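Local coordinates for putative sugar ABC transport system, substrate-binding protein (Bordetella parapertussis, PDB 5IX8) that probably binds a sugar in the periplasm and delivers it to an ABC transporter, at residues A78-A83 / I100-A105; L18-V23 / V49-A54; G87-V92 / V109-I114; G117-D122 / Y286-V291. All blocks are in the same frame, centred on the assembly; numbering follows the deposited sequence. Where two conformers were deposited one is given.

Contact 1 of 4, residues A78-A83 / I100-A105; sequences AVLSPA and IKTISA
Strands 78-80 and 101-105 run parallel, their axes 4.6 Å apart at closest approach and inclined by 28°. A78 pairs with T102, V79 with I103 and L80 with S104. Four backbone hydrogen bonds join them; the shortest, I103 N to A78 O at 2.7 Å, is nearly straight and lies almost along the carbonyl axis. A105 N, in contrast, approaches L80 O from above the carbonyl plane. That oxygen also accepts from a water, which in turn takes a 2.6 Å hydrogen bond from S104 OG, so two donors grip it; S104 OG is held by Y286 OH as well. The strands and helix 89-97 form a beta-alpha-beta unit of the parallel sheet, and its two faces differ. On the face of A78, L80 and T102, covered by helices 60-73 and 89-97, T102 CG2 stands anti to its backbone N and meets L80 CB at 4.1 Å. On the V79 and I103 face, under helix 254-270, V79 CG1 touches A105 CB at 3.7 Å. Past the strand end, S81 OG, beside its own backbone N (chi1 -60°), donates to A105 O over 2.8 Å from above the carbonyl plane.

Contact 2 of 4, residues L18-V23 / V49-A54; sequences LGVTVV and VQVAVA
V22 and V53 take the same rotamer, with chi1 of -67° and -61°, so that in each CG1 lies beside the backbone N and CG2 occupies the crowded position between N and the carbonyl carbon. This brings V22 CG2 to within 4.1 Å of V53 CG1, the two side chains crossing obliquely. V20 and V51 instead hold CG1 anti to the backbone N, and V51 CG2 then faces V20 CB at 4.2 Å on the same side of the sheet. T21 also turns OG1 anti to its backbone N (chi1 176°), on the other side with A52, where Q66 and Q63 of helix 60-73 hydrogen-bond the hydroxyl. The segments belong to strands 17-22 and 47-53, which with helix 28-43 make the first beta-alpha-beta unit of this Rossmann-like lobe; strand 47-53 is an outermost strand of its sheet. Five backbone hydrogen bonds join the strands. Their N-H groups point nearly straight at the acceptors, and the shortest runs from A52 N to V20 O at 2.7 Å. T21 CA adds a CA-H...O contact of 3.2 Å to A52 O, the oxygen that also accepts from V22 N. Q50 N, although covered here, has no partner in the model. At the C-terminal end A54 N donates 2.9 Å to V22 O, and A54 CB packs against V23 O at 3.6 Å.

Contact 3 of 4, residues G87-V92 / V109-I114; sequences GYDPVV and VNSDKI
Charge and hydrogen bonding centre on the carboxylate of D89, in the first turn of helix 89-97. With CG anti to its backbone N (chi1 -167°), the side chain reaches the loop 109-114 with both oxygens. OD1 accepts from S111 OG at 2.7 Å on its anti lone pair, while OD2 takes K113 NZ on its syn lone pair in a salt bridge of 2.8 Å. The two partners hold the carboxylate from different sides and limit its rotation. The lysine chain crosses the aspartate at about a right angle and bends at its last torsion (chi4 62°) to bring NZ over. NZ also forms a longer salt bridge to D112 OD1, which lies 4.0 Å from D89 OD1; the ammonium would offset the repulsion between these two acids. S111 OG accepts in turn from K113 N at 3.3 Å, closing an ST turn. Water bridges run alongside: one joins G87 N to N110 O, and another links Y88 N to the same oxygen, its bond to that oxygen being weak. Apolar contacts flank the polar group. V92 CG1 packs on K113 CB at 3.8 Å, and V92 CG2 meets I114 CD1, the two side chains crossing at about a right angle. Near the start of the helix, Y88 CB rests against V109 CG2 at 4.0 Å. Together these bonds tie the type I beta turn S111-I114, in the loop leading to strand 116-119, to the first turn of helix 89-97, the crossover helix of the beta-alpha-beta unit formed with strands 77-80 and 101-105.

Contact 4 of 4, residues G117-D122 / Y286-V291; sequences GVLQDD and YPHFNV
The tight part is the parallel pairing of G117, V118 and L119 with H288, F289 and N290, the strand axes 14° apart. L119 N donates to F289 O at 2.8 Å, nearly straight and along the carbonyl axis, whereas F289 N meets G117 O from above its plane. The Y286 ring comes close to the bare backbone of G117, its CE1 3.9 Å from G117 CA. Beside it L119 CD2 packs on H288 CB at 3.7 Å. The imidazole is fixed by ND1, which donates in its ring plane to Y286 O over 2.8 Å. Toward the C-terminal ends the contact loosens. Q120, extended beyond CG, reaches V291 O with NE2 at 3.2 Å from well above the carbonyl plane, and a water bridges that oxygen to D121 N. N290 and D121, both partly exposed, meet less closely, and D121 N-caps helix 122-135 through L124 N. Strand 288-290 is the last of the six-stranded parallel sheet, added by chain returning from the other lobe, a topology characteristic of periplasmic binding proteins with two Rossmann-like lobes.

In the fold
Contacts 1, 2 and 4 are three strand pairings of one parallel sheet, whereas contact 3 secures a helix to a loop at its margin. Contact 1 is central and buried: V79 is bonded through its backbone to G19 and T21 of contact 2, and S104 to V118 of contact 4. Contact 2, at one outer strand, is partly buried and almost wholly aliphatic; contact 4, at the other, is buried and mixes aromatic, amide and imidazole groups. Contact 3 alone relies on a salt bridge, with exposed charged residues. Y286 of contact 4 ties three contacts together, its hydroxyl meeting S104 of contact 1 and V109 N of contact 3.

Contact 1 of 4, residues A78-A83 / I100-A105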
loop_
_atom_site.group_PDB
_atom_site.type_symbol
_atom_site.label_atom_id
_atom_site.label_comp_id
_atom_site.label_asym_id
_atom_site.label_seq_id
_atom_site.Cartn_x
_atom_site.Cartn_y
_atom_site.Cartn_z
ATOM N N ALA A 78 12.854 2.960 13.711
ATOM C CA ALA A 78 11.526 2.367 13.713
ATOM C C ALA A 78 10.975 2.476 12.310
ATOM O O ALA A 78 11.131 3.514 11.678
ATOM C CB ALA A 78 10.618 3.126 14.688
ATOM N N VAL A 79 10.346 1.413 11.811
ATOM C CA VAL A 79 9.713 1.418 10.495
ATOM C C VAL A 79 8.212 1.304 10.719
ATOM O O VAL A 79 7.763 0.388 11.408
ATOM C CB VAL A 79 10.227 0.253 9.630
ATOM C CG1 VAL A 79 9.521 0.227 8.259
ATOM C CG2 VAL A 79 11.744 0.322 9.496
ATOM N N LEU A 80 7.440 2.236 10.158
ATOM C CA LEU A 80 6.050 2.436 10.540
ATOM C C LEU A 80 5.152 2.448 9.308
ATOM O O LEU A 80 5.352 3.267 8.407
ATOM C CB LEU A 80 5.900 3.764 11.299
ATOM C CG LEU A 80 4.465 4.211 11.556
ATOM C CD1 LEU A 80 3.744 3.165 12.445
ATOM C CD2 LEU A 80 4.486 5.637 12.176
ATOM N N SER A 81 4.165 1.550 9.283
ATOM C CA SER A 81 2.970 1.679 8.442
ATOM C C SER A 81 1.808 1.914 9.387
ATOM O O SER A 81 1.427 0.985 10.111
ATOM C CB SER A 81 2.721 0.420 7.610
ATOM O OG SER A 81 3.800 0.126 6.750
ATOM N N PRO A 82 1.219 3.105 9.428
ATOM C CA PRO A 82 0.331 3.453 10.546
ATOM C C PRO A 82 -1.106 2.985 10.358
ATOM O O PRO A 82 -1.628 2.891 9.247
ATOM C CB PRO A 82 0.402 4.989 10.567
ATOM C CG PRO A 82 0.532 5.335 9.093
ATOM C CD PRO A 82 1.439 4.244 8.512
ATOM N N ALA A 83 -1.757 2.725 11.484
ATOM C CA ALA A 83 -3.159 2.313 11.486
ATOM C C ALA A 83 -4.127 3.481 11.320
ATOM O O ALA A 83 -5.342 3.265 11.242
ATOM C CB ALA A 83 -3.485 1.559 12.771
ATOM N N ILE A 100 16.252 7.797 17.918
ATOM C CA ILE A 100 15.648 6.791 17.053
ATOM C C ILE A 100 14.869 7.500 15.965
ATOM O O ILE A 100 13.886 8.191 16.252
ATOM C CB ILE A 100 14.730 5.849 17.835
ATOM C CG1 ILE A 100 15.546 5.125 18.915
ATOM C CG2 ILE A 100 14.064 4.842 16.879
ATOM C CD1 ILE A 100 14.716 4.231 19.795
ATOM N N LYS A 101 15.295 7.316 14.722
ATOM C CA LYS A 101 14.623 7.899 13.568
ATOM C C LYS A 101 13.527 6.949 13.101
ATOM O O LYS A 101 13.607 5.730 13.303
ATOM C CB LYS A 101 15.626 8.166 12.435
ATOM C CG LYS A 101 16.618 9.206 12.838
ATOM C CD LYS A 101 17.605 9.510 11.723
ATOM C CE LYS A 101 18.591 10.587 12.182
ATOM N NZ LYS A 101 19.233 11.209 11.000
ATOM N N THR A 102 12.481 7.514 12.509
ATOM C CA THR A 102 11.332 6.735 12.071
ATOM C C THR A 102 11.245 6.800 10.554
ATOM O O THR A 102 11.338 7.883 9.964
ATOM C CB THR A 102 10.026 7.241 12.706
ATOM O OG1 THR A 102 10.116 7.087 14.125
ATOM C CG2 THR A 102 8.867 6.375 12.246
ATOM N N ILE A 103 11.086 5.639 9.938
ATOM C CA ILE A 103 10.969 5.505 8.492
ATOM C C ILE A 103 9.526 5.158 8.170
ATOM O O ILE A 103 8.971 4.202 8.729
ATOM C CB ILE A 103 11.920 4.418 7.957
ATOM C CG1 ILE A 103 13.376 4.784 8.307
ATOM C CG2 ILE A 103 11.721 4.188 6.431
ATOM C CD1 ILE A 103 14.388 3.604 8.123
ATOM N N SER A 104 8.940 5.897 7.239
ATOM C CA SER A 104 7.580 5.624 6.767
ATOM C C SER A 104 7.620 4.543 5.700
ATOM O O SER A 104 8.411 4.643 4.753
ATOM C CB SER A 104 6.992 6.921 6.187
ATOM O OG SER A 104 5.822 6.704 5.406
ATOM N N ALA A 105 6.781 3.500 5.844
ATOM C CA ALA A 105 6.749 2.397 4.885
ATOM C C ALA A 105 5.380 2.262 4.239
ATOM O O ALA A 105 4.367 2.147 4.941
ATOM C CB ALA A 105 7.123 1.088 5.579
HETATM O O HOH W 1 4.146 5.570 7.017
#

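Contact 2 of 4, residues L18-V23 / V49-A54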
loop_
_atom_site.group_PDB
_atom_site.type_symbol
_atom_site.label_atom_id
_atom_site.label_comp_id
_atom_site.label_asym_id
_atom_site.label_seq_id
_atom_site.Cartn_x
_atom_site.Cartn_y
_atom_site.Cartn_z
ATOM N N LEU A 18 16.599 -2.598 13.468
ATOM C CA LEU A 18 15.297 -2.070 13.078
ATOM C C LEU A 18 14.194 -2.677 13.931
ATOM O O LEU A 18 14.210 -3.883 14.215
ATOM C CB LEU A 18 14.968 -2.385 11.606
ATOM C CG LEU A 18 15.959 -1.945 10.534
ATOM C CD1 LEU A 18 15.569 -2.535 9.147
ATOM C CD2 LEU A 18 15.966 -0.470 10.481
ATOM N N GLY A 19 13.201 -1.868 14.274
ATOM C CA GLY A 19 11.913 -2.376 14.749
ATOM C C GLY A 19 10.865 -1.961 13.738
ATOM O O GLY A 19 10.885 -0.830 13.270
ATOM N N VAL A 20 9.945 -2.880 13.419
ATOM C CA VAL A 20 8.945 -2.684 12.365
ATOM C C VAL A 20 7.558 -2.853 12.964
ATOM O O VAL A 20 7.280 -3.874 13.601
ATOM C CB VAL A 20 9.124 -3.701 11.219
ATOM C CG1 VAL A 20 8.046 -3.496 10.119
ATOM C CG2 VAL A 20 10.544 -3.664 10.657
ATOM N N THR A 21 6.673 -1.878 12.737
ATOM C CA THR A 21 5.256 -2.099 13.018
ATOM C C THR A 21 4.403 -1.708 11.813
ATOM O O THR A 21 4.532 -0.607 11.274
ATOM C CB THR A 21 4.800 -1.351 14.284
ATOM O OG1 THR A 21 3.398 -1.530 14.439
ATOM C CG2 THR A 21 5.133 0.142 14.242
ATOM N N VAL A 22 3.517 -2.613 11.399
ATOM C CA VAL A 22 2.622 -2.368 10.278
ATOM C C VAL A 22 1.202 -2.618 10.749
ATOM O O VAL A 22 0.980 -3.068 11.871
ATOM C CB VAL A 22 2.956 -3.248 9.063
ATOM C CG1 VAL A 22 4.322 -2.854 8.455
ATOM C CG2 VAL A 22 2.884 -4.759 9.436
ATOM N N VAL A 23 0.225 -2.333 9.874
ATOM C CA VAL A 23 -1.171 -2.402 10.302
ATOM C C VAL A 23 -1.583 -3.847 10.558
ATOM O O VAL A 23 -2.165 -4.174 11.606
ATOM C CB VAL A 23 -2.109 -1.744 9.265
ATOM C CG1 VAL A 23 -3.570 -1.825 9.776
ATOM C CG2 VAL A 23 -1.695 -0.292 9.014
ATOM N N VAL A 49 14.801 -6.527 14.944
ATOM C CA VAL A 49 14.586 -6.987 16.314
ATOM C C VAL A 49 13.161 -7.482 16.517
ATOM O O VAL A 49 12.918 -8.436 17.274
ATOM C CB VAL A 49 14.915 -5.851 17.288
ATOM C CG1 VAL A 49 14.575 -6.253 18.713
ATOM C CG2 VAL A 49 16.360 -5.491 17.136
ATOM N N GLN A 50 12.204 -6.864 15.847
ATOM C CA GLN A 50 10.818 -7.225 16.062
ATOM C C GLN A 50 10.016 -6.743 14.873
ATOM O O GLN A 50 10.292 -5.661 14.342
ATOM C CB GLN A 50 10.308 -6.585 17.356
ATOM C CG GLN A 50 8.965 -7.050 17.753
ATOM C CD GLN A 50 8.547 -6.448 19.064
ATOM O OE1 GLN A 50 7.879 -5.424 19.095
ATOM N NE2 GLN A 50 8.942 -7.084 20.164
ATOM N N VAL A 51 9.037 -7.546 14.465
ATOM C CA VAL A 51 7.962 -7.110 13.582
ATOM C C VAL A 51 6.669 -7.221 14.367
ATOM O O VAL A 51 6.348 -8.296 14.895
ATOM C CB VAL A 51 7.890 -7.940 12.301
ATOM C CG1 VAL A 51 6.762 -7.424 11.437
ATOM C CG2 VAL A 51 9.216 -7.892 11.555
ATOM N N ALA A 52 5.957 -6.110 14.495
ATOM C CA ALA A 52 4.728 -6.062 15.262
ATOM C C ALA A 52 3.599 -5.583 14.365
ATOM O O ALA A 52 3.842 -4.979 13.313
ATOM C CB ALA A 52 4.884 -5.135 16.459
ATOM N N VAL A 53 2.355 -5.862 14.780
ATOM C CA VAL A 53 1.184 -5.413 14.025
ATOM C C VAL A 53 0.236 -4.646 14.926
ATOM O O VAL A 53 0.033 -5.001 16.092
ATOM C CB VAL A 53 0.413 -6.555 13.317
ATOM C CG1 VAL A 53 1.318 -7.273 12.309
ATOM C CG2 VAL A 53 -0.229 -7.539 14.312
ATOM N N ALA A 54 -0.340 -3.583 14.371
ATOM C CA ALA A 54 -1.428 -2.887 15.056
ATOM C C ALA A 54 -2.607 -3.812 15.274
ATOM O O ALA A 54 -3.262 -3.760 16.321
ATOM C CB ALA A 54 -1.888 -1.670 14.241
#

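Contact 3 of 4, residues G87-V92 / V109-I114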
loop_
_atom_site.group_PDB
_atom_site.type_symbol
_atom_site.label_atom_id
_atom_site.label_comp_id
_atom_site.label_asym_id
_atom_site.label_seq_id
_atom_site.Cartn_x
_atom_site.Cartn_y
_atom_site.Cartn_z
ATOM N N GLY A 87 -2.065 11.457 14.339
ATOM C CA GLY A 87 -1.863 11.162 15.743
ATOM C C GLY A 87 -0.497 10.602 16.117
ATOM O O GLY A 87 -0.264 10.348 17.305
ATOM N N TYR A 88 0.395 10.369 15.153
ATOM C CA TYR A 88 1.697 9.765 15.419
ATOM C C TYR A 88 2.807 10.785 15.606
ATOM O O TYR A 88 3.924 10.396 15.955
ATOM C CB TYR A 88 2.093 8.805 14.278
ATOM C CG TYR A 88 1.252 7.549 14.297
ATOM C CD1 TYR A 88 -0.054 7.561 13.825
ATOM C CD2 TYR A 88 1.762 6.352 14.793
ATOM C CE1 TYR A 88 -0.824 6.437 13.829
ATOM C CE2 TYR A 88 0.973 5.189 14.802
ATOM C CZ TYR A 88 -0.320 5.256 14.337
ATOM O OH TYR A 88 -1.109 4.146 14.340
ATOM N N ASP A 89 2.556 12.073 15.377
ATOM C CA ASP A 89 3.678 13.001 15.506
ATOM C C ASP A 89 4.266 12.991 16.918
ATOM O O ASP A 89 5.501 12.980 17.030
ATOM C CB ASP A 89 3.270 14.413 15.063
ATOM C CG ASP A 89 4.459 15.340 14.886
ATOM O OD1 ASP A 89 5.267 15.105 13.977
ATOM O OD2 ASP A 89 4.574 16.318 15.659
ATOM N N PRO A 90 3.488 12.959 18.012
ATOM C CA PRO A 90 4.136 12.941 19.344
ATOM C C PRO A 90 5.046 11.753 19.559
ATOM O O PRO A 90 6.130 11.912 20.141
ATOM C CB PRO A 90 2.954 12.928 20.326
ATOM C CG PRO A 90 1.848 13.578 19.553
ATOM C CD PRO A 90 2.023 13.111 18.127
ATOM N N VAL A 91 4.647 10.561 19.122
ATOM C CA VAL A 91 5.501 9.405 19.370
ATOM C C VAL A 91 6.711 9.423 18.453
ATOM O O VAL A 91 7.806 9.024 18.857
ATOM C CB VAL A 91 4.720 8.079 19.266
ATOM C CG1 VAL A 91 4.247 7.778 17.857
ATOM C CG2 VAL A 91 5.578 6.945 19.781
ATOM N N VAL A 92 6.554 9.890 17.214
ATOM C CA VAL A 92 7.727 10.020 16.339
ATOM C C VAL A 92 8.707 11.018 16.937
ATOM O O VAL A 92 9.928 10.794 16.956
ATOM C CB VAL A 92 7.299 10.426 14.914
ATOM C CG1 VAL A 92 8.527 10.738 14.025
ATOM C CG2 VAL A 92 6.457 9.330 14.243
ATOM N N VAL A 109 2.107 8.886 6.433
ATOM C CA VAL A 109 1.729 9.197 7.806
ATOM C C VAL A 109 1.846 10.709 8.012
ATOM O O VAL A 109 2.711 11.386 7.428
ATOM C CB VAL A 109 2.581 8.383 8.820
ATOM C CG1 VAL A 109 4.051 8.714 8.713
ATOM C CG2 VAL A 109 2.080 8.543 10.245
ATOM N N ASN A 110 0.962 11.248 8.856
ATOM C CA ASN A 110 0.863 12.693 9.061
ATOM C C ASN A 110 1.838 13.154 10.145
ATOM O O ASN A 110 1.453 13.545 11.252
ATOM C CB ASN A 110 -0.568 13.045 9.427
ATOM C CG ASN A 110 -0.859 14.504 9.277
ATOM O OD1 ASN A 110 -0.113 15.249 8.629
ATOM N ND2 ASN A 110 -1.943 14.936 9.899
ATOM N N SER A 111 3.121 13.124 9.813
ATOM C CA SER A 111 4.136 13.634 10.735
ATOM C C SER A 111 5.314 14.146 9.932
ATOM O O SER A 111 5.933 13.374 9.196
ATOM C CB SER A 111 4.606 12.555 11.714
ATOM O OG SER A 111 5.733 12.996 12.440
ATOM N N ASP A 112 5.649 15.434 10.094
ATOM C CA ASP A 112 6.818 15.959 9.388
ATOM C C ASP A 112 8.125 15.684 10.112
ATOM O O ASP A 112 9.168 16.222 9.697
ATOM C CB ASP A 112 6.665 17.460 9.109
ATOM C CG ASP A 112 6.557 18.296 10.378
ATOM O OD1 ASP A 112 6.868 17.823 11.478
ATOM O OD2 ASP A 112 6.171 19.474 10.260
ATOM N N LYS A 113 8.085 14.869 11.174
ATOM C CA LYS A 113 9.287 14.456 11.897
ATOM C C LYS A 113 9.803 13.079 11.460
ATOM O O LYS A 113 10.826 12.623 11.964
ATOM C CB LYS A 113 9.017 14.494 13.402
ATOM C CG LYS A 113 8.806 15.935 13.895
ATOM C CD LYS A 113 8.386 15.979 15.344
ATOM C CE LYS A 113 7.980 17.404 15.796
ATOM N NZ LYS A 113 6.785 17.960 15.037
ATOM N N ILE A 114 9.096 12.409 10.547
ATOM C CA ILE A 114 9.601 11.217 9.873
ATOM C C ILE A 114 10.907 11.545 9.177
ATOM O O ILE A 114 11.059 12.621 8.577
ATOM C CB ILE A 114 8.536 10.730 8.870
ATOM C CG1 ILE A 114 7.271 10.248 9.594
ATOM C CG2 ILE A 114 9.091 9.677 7.887
ATOM C CD1 ILE A 114 7.424 8.881 10.332
HETATM O O HOH W 2 -0.981 14.079 12.946
HETATM O O HOH W 3 0.469 11.040 12.342
#

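Contact 4 of 4, residues G117-D122 / Y286-V291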
loop_
_atom_site.group_PDB
_atom_site.type_symbol
_atom_site.label_atom_id
_atom_site.label_comp_id
_atom_site.label_asym_id
_atom_site.label_seq_id
_atom_site.Cartn_x
_atom_site.Cartn_y
_atom_site.Cartn_z
ATOM N N GLY A 117 10.687 8.245 3.855
ATOM C CA GLY A 117 9.740 7.194 3.565
ATOM C C GLY A 117 10.065 6.480 2.266
ATOM O O GLY A 117 10.799 6.982 1.413
ATOM N N VAL A 118 9.511 5.277 2.138
ATOM C CA VAL A 118 9.552 4.528 0.889
ATOM C C VAL A 118 8.137 4.056 0.666
ATOM O O VAL A 118 7.612 3.286 1.481
ATOM C CB VAL A 118 10.512 3.322 0.939
ATOM C CG1 VAL A 118 10.416 2.553 -0.361
ATOM C CG2 VAL A 118 11.972 3.760 1.195
ATOM N N LEU A 119 7.504 4.533 -0.405
ATOM C CA LEU A 119 6.098 4.162 -0.613
ATOM C C LEU A 119 5.790 4.273 -2.098
ATOM O O LEU A 119 6.630 3.902 -2.918
ATOM C CB LEU A 119 5.175 5.011 0.282
ATOM C CG LEU A 119 5.211 6.552 0.224
ATOM C CD1 LEU A 119 3.858 7.080 0.720
ATOM C CD2 LEU A 119 6.312 7.162 1.079
ATOM N N GLN A 120 4.553 4.635 -2.437
ATOM C CA GLN A 120 4.166 4.937 -3.810
ATOM C C GLN A 120 3.238 6.134 -3.790
ATOM O O GLN A 120 2.755 6.549 -2.733
ATOM C CB GLN A 120 3.463 3.766 -4.509
ATOM C CG GLN A 120 4.373 2.648 -4.968
ATOM C CD GLN A 120 3.622 1.580 -5.754
ATOM O OE1 GLN A 120 2.576 1.124 -5.337
ATOM N NE2 GLN A 120 4.146 1.206 -6.899
ATOM N N ASP A 121 2.972 6.673 -4.981
ATOM C CA ASP A 121 2.134 7.859 -5.137
ATOM C C ASP A 121 0.678 7.404 -5.199
ATOM O O ASP A 121 0.217 6.917 -6.230
ATOM C CB ASP A 121 2.541 8.597 -6.411
ATOM C CG ASP A 121 1.833 9.905 -6.596
ATOM O OD1 ASP A 121 0.699 10.068 -6.095
ATOM O OD2 ASP A 121 2.426 10.791 -7.261
ATOM N N ASP A 122 -0.063 7.580 -4.103
ATOM C CA ASP A 122 -1.432 7.074 -4.043
ATOM C C ASP A 122 -2.360 7.779 -5.035
ATOM O O ASP A 122 -3.213 7.125 -5.650
ATOM C CB ASP A 122 -1.958 7.172 -2.613
ATOM C CG ASP A 122 -1.310 6.124 -1.708
ATOM O OD1 ASP A 122 -1.574 4.899 -1.867
ATOM O OD2 ASP A 122 -0.472 6.518 -0.876
ATOM N N TYR A 286 7.548 14.544 4.243
ATOM C CA TYR A 286 8.926 14.142 4.499
ATOM C C TYR A 286 9.529 13.661 3.192
ATOM O O TYR A 286 8.801 13.323 2.252
ATOM C CB TYR A 286 9.000 13.026 5.582
ATOM C CG TYR A 286 7.913 11.982 5.457
ATOM C CD1 TYR A 286 8.066 10.867 4.611
ATOM C CD2 TYR A 286 6.726 12.096 6.197
ATOM C CE1 TYR A 286 7.050 9.911 4.505
ATOM C CE2 TYR A 286 5.707 11.140 6.086
ATOM C CZ TYR A 286 5.875 10.049 5.256
ATOM O OH TYR A 286 4.845 9.115 5.155
ATOM N N PRO A 287 10.853 13.639 3.092
ATOM C CA PRO A 287 11.493 13.097 1.883
ATOM C C PRO A 287 11.117 11.640 1.703
ATOM O O PRO A 287 11.046 10.895 2.674
ATOM C CB PRO A 287 12.985 13.232 2.186
ATOM C CG PRO A 287 13.053 14.276 3.273
ATOM C CD PRO A 287 11.844 14.050 4.106
ATOM N N HIS A 288 10.853 11.234 0.457
ATOM C CA HIS A 288 10.343 9.881 0.292
ATOM C C HIS A 288 10.600 9.408 -1.124
ATOM O O HIS A 288 10.600 10.209 -2.070
ATOM C CB HIS A 288 8.841 9.803 0.606
ATOM C CG HIS A 288 7.988 10.675 -0.249
ATOM N ND1 HIS A 288 7.883 12.040 -0.050
ATOM C CD2 HIS A 288 7.166 10.376 -1.290
ATOM C CE1 HIS A 288 7.052 12.546 -0.952
ATOM N NE2 HIS A 288 6.615 11.564 -1.724
ATOM N N PHE A 289 10.833 8.099 -1.259
ATOM C CA PHE A 289 10.952 7.477 -2.572
ATOM C C PHE A 289 9.615 6.878 -2.938
ATOM O O PHE A 289 9.011 6.171 -2.122
ATOM C CB PHE A 289 12.018 6.376 -2.594
ATOM C CG PHE A 289 12.184 5.736 -3.952
ATOM C CD1 PHE A 289 12.840 6.415 -4.975
ATOM C CD2 PHE A 289 11.665 4.463 -4.209
ATOM C CE1 PHE A 289 12.978 5.840 -6.231
ATOM C CE2 PHE A 289 11.780 3.882 -5.469
ATOM C CZ PHE A 289 12.444 4.572 -6.485
ATOM N N ASN A 290 9.173 7.126 -4.165
ATOM C CA ASN A 290 7.952 6.505 -4.678
ATOM C C ASN A 290 8.344 5.451 -5.691
ATOM O O ASN A 290 8.932 5.792 -6.718
ATOM C CB ASN A 290 7.045 7.531 -5.361
ATOM C CG ASN A 290 6.290 8.432 -4.365
ATOM O OD1 ASN A 290 5.822 7.981 -3.340
ATOM N ND2 ASN A 290 6.183 9.717 -4.686
ATOM N N VAL A 291 7.996 4.192 -5.431
ATOM C CA VAL A 291 8.271 3.135 -6.411
ATOM C C VAL A 291 7.385 3.358 -7.629
ATOM O O VAL A 291 6.185 3.597 -7.473
ATOM C CB VAL A 291 8.023 1.753 -5.810
ATOM C CG1 VAL A 291 8.298 0.685 -6.881
ATOM C CG2 VAL A 291 8.901 1.504 -4.558
HETATM O O HOH W 4 4.751 5.859 -7.187
#